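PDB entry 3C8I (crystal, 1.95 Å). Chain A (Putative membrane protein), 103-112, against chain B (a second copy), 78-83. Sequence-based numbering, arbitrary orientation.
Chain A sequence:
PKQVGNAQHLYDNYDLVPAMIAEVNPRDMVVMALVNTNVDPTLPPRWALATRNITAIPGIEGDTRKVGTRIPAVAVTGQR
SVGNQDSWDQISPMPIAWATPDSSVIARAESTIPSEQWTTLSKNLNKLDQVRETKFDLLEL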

# COMPACT_ATOMS: atom_id res chain seq x y z
N SER A 103 1.58 -5.27 1.69
CA SER A 103 2.18 -5.75 2.94
C SER A 103 2.71 -4.60 3.85
O SER A 103 2.58 -4.68 5.08
CB SER A 103 3.24 -6.79 2.65
OG SER A 103 4.41 -6.12 2.25
N SER A 104 3.22 -3.53 3.25
CA SER A 104 3.69 -2.38 4.05
C SER A 104 2.49 -1.76 4.78
O SER A 104 2.59 -1.41 5.96
CB SER A 104 4.36 -1.28 3.19
OG SER A 104 5.63 -1.64 2.76
N VAL A 105 1.37 -1.65 4.08
CA VAL A 105 0.14 -1.06 4.63
C VAL A 105 -0.39 -1.89 5.79
O VAL A 105 -0.66 -1.37 6.85
CB VAL A 105 -0.94 -0.90 3.55
CG1 VAL A 105 -2.31 -0.59 4.15
CG2 VAL A 105 -0.52 0.21 2.54
N ILE A 106 -0.53 -3.19 5.57
CA ILE A 106 -1.14 -4.07 6.56
C ILE A 106 -0.19 -4.20 7.78
O ILE A 106 -0.63 -4.16 8.93
CB ILE A 106 -1.47 -5.48 5.95
CG1 ILE A 106 -2.46 -5.38 4.76
CG2 ILE A 106 -1.96 -6.48 7.05
CD1 ILE A 106 -3.80 -4.80 5.09
N ALA A 107 1.11 -4.34 7.52
CA ALA A 107 2.09 -4.45 8.60
C ALA A 107 2.16 -3.16 9.41
O ALA A 107 2.23 -3.21 10.64
CB ALA A 107 3.48 -4.85 8.06
N ARG A 108 2.09 -2.01 8.74
CA ARG A 108 2.17 -0.71 9.44
C ARG A 108 0.95 -0.51 10.32
O ARG A 108 1.08 -0.03 11.47
CB ARG A 108 2.29 0.47 8.46
CG ARG A 108 2.35 1.82 9.19
CD ARG A 108 3.10 2.95 8.46
NE ARG A 108 3.69 3.84 9.47
CZ ARG A 108 4.98 3.93 9.82
NH1 ARG A 108 5.93 3.19 9.24
NH2 ARG A 108 5.33 4.79 10.78
N ALA A 109 -0.22 -0.88 9.78
CA ALA A 109 -1.49 -0.76 10.50
C ALA A 109 -1.49 -1.63 11.73
O ALA A 109 -1.87 -1.18 12.82
CB ALA A 109 -2.71 -1.11 9.56
N GLU A 110 -1.04 -2.87 11.60
CA GLU A 110 -0.91 -3.73 12.77
C GLU A 110 0.02 -3.14 13.85
O GLU A 110 -0.34 -3.19 15.03
CB GLU A 110 -0.45 -5.15 12.40
CG GLU A 110 -1.44 -5.92 11.59
CD GLU A 110 -1.15 -7.42 11.49
OE1 GLU A 110 -0.37 -7.96 12.32
OE2 GLU A 110 -1.72 -8.06 10.57
N SER A 111 1.16 -2.58 13.46
CA SER A 111 2.10 -2.01 14.43
C SER A 111 1.65 -0.68 15.04
O SER A 111 2.12 -0.30 16.12
CB SER A 111 3.50 -1.84 13.82
OG SER A 111 3.48 -0.82 12.83
N THR A 112 0.77 0.03 14.35
CA THR A 112 0.20 1.29 14.80
C THR A 112 -0.85 1.08 15.91
O THR A 112 -0.99 1.92 16.80
CB THR A 112 -0.42 2.05 13.61
OG1 THR A 112 0.62 2.41 12.71
CG2 THR A 112 -1.12 3.31 14.06
N GLY B 78 10.84 -0.59 6.79
CA GLY B 78 10.30 -1.75 7.46
C GLY B 78 9.23 -1.39 8.47
O GLY B 78 9.10 -0.23 8.84
N GLN B 79 8.48 -2.39 8.93
CA GLN B 79 7.45 -2.18 9.92
C GLN B 79 7.72 -3.08 11.10
O GLN B 79 8.07 -4.25 10.92
CB GLN B 79 6.04 -2.47 9.34
CG GLN B 79 5.75 -1.69 8.03
CD GLN B 79 5.97 -0.20 8.14
OE1 GLN B 79 5.72 0.41 9.18
NE2 GLN B 79 6.42 0.41 7.05
N ARG B 80 7.54 -2.53 12.29
CA ARG B 80 7.81 -3.25 13.54
C ARG B 80 6.82 -4.36 13.83
O ARG B 80 5.65 -4.29 13.46
CB ARG B 80 7.87 -2.26 14.72
CG ARG B 80 9.17 -1.47 14.75
CD ARG B 80 9.11 -0.21 15.62
NE ARG B 80 10.24 0.68 15.33
CZ ARG B 80 11.42 0.67 15.97
NH1 ARG B 80 11.65 -0.17 16.98
NH2 ARG B 80 12.38 1.51 15.59
N SER B 81 7.30 -5.41 14.51
CA SER B 81 6.43 -6.49 14.94
C SER B 81 5.60 -6.00 16.13
O SER B 81 6.07 -5.17 16.93
CB SER B 81 7.25 -7.72 15.35
OG SER B 81 8.07 -7.38 16.44
N VAL B 82 4.38 -6.51 16.24
CA VAL B 82 3.48 -6.14 17.32
C VAL B 82 3.91 -6.78 18.65
O VAL B 82 4.10 -6.08 19.65
CB VAL B 82 1.97 -6.50 17.02
CG1 VAL B 82 1.83 -7.80 16.29
CG2 VAL B 82 1.13 -6.59 18.32
N GLY B 83 4.06 -8.11 18.66
CA GLY B 83 4.31 -8.85 19.90
C GLY B 83 5.71 -8.55 20.40
O GLY B 83 5.92 -8.07 21.53
O HOH W 1 7.61 -1.07 4.55
O HOH W 2 3.60 -5.24 11.90
O HOH W 3 8.55 1.75 10.53
O HOH W 4 6.10 -0.08 12.22

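Helix 103-112 of chain A packs against strand 78-80 of chain B and the loop that follows it, the two axes running 28° apart in the same general direction and approaching to 7.3 Å. The contact is small, 332 Å² summed over both sides, and Q79(B) dominates it. Its CA-to-CB bond points toward the helix, and CB lies 3.7 Å from CB of A107(A), a close contact between the two carbons. With chi1 at -53° and chi2 at -53°, both m, the glutamine chain folds along the helix surface rather than running straight into it. CG passes 3.8 Å from the backbone O of S104(A), one turn before A107(A), an oxygen already engaged by N of R108(A) at 2.9 Å. The amide at the end then has polar neighbors on both its atoms: NE2 donates to water 1 (3.1 Å), which also hydrogen-bonds OG of S104(A) at 2.7 Å, while OE1 accepts from water 4 at 3.1 Å.

The CA-to-CB bond of R108(A) points sideways, and the side chain is extended, with chi1, chi2 and chi3 all t. This reach carries the guanidinium to the amide of Q79(B), where NH1 lies 2.8 Å from OE1 in an oblique approach. NH1 makes a weak hydrogen bond of 3.3 Å to water 3, which in turn donates to O of G78(B) at 2.7 Å.

One turn on from A107(A), the CA-to-CB bond of S111(A) points toward the 78-83 stretch. Its p rotamer (chi1 69°) folds OG back onto the helix, where it donates to O of R108(A) at 2.9 Å; with its proton so used, OG accepts from water 4 at 2.8 Å. Water 4 accepts in turn from N of R80(B) at 2.8 Å, so one water joins the serine hydroxyl, the glutamine amide and the strand backbone. CB of S111(A) sits 3.3 Å from O of R80(B). T112(A), in the m rotamer, likewise turns its OG1 to O of R108(A), at 2.8 Å, but lies out of reach of the 78-83 stretch. Water 2 lies between the two backbones, 2.8 Å from O of A107(A) and 2.7 Å from O of R80(B).

The CA-to-CB bond of R80(B) points sideways, but its largely extended chain leads away from the helix. The CA-to-CB bond of V82(B) points toward the helix, CB lying 4.5 Å from the backbone O of E110(A), a loose van der Waals approach. No direct hydrogen bond between the stretches is clear-cut; water supplies much of the polar linkage around a close alanine-glutamine contact.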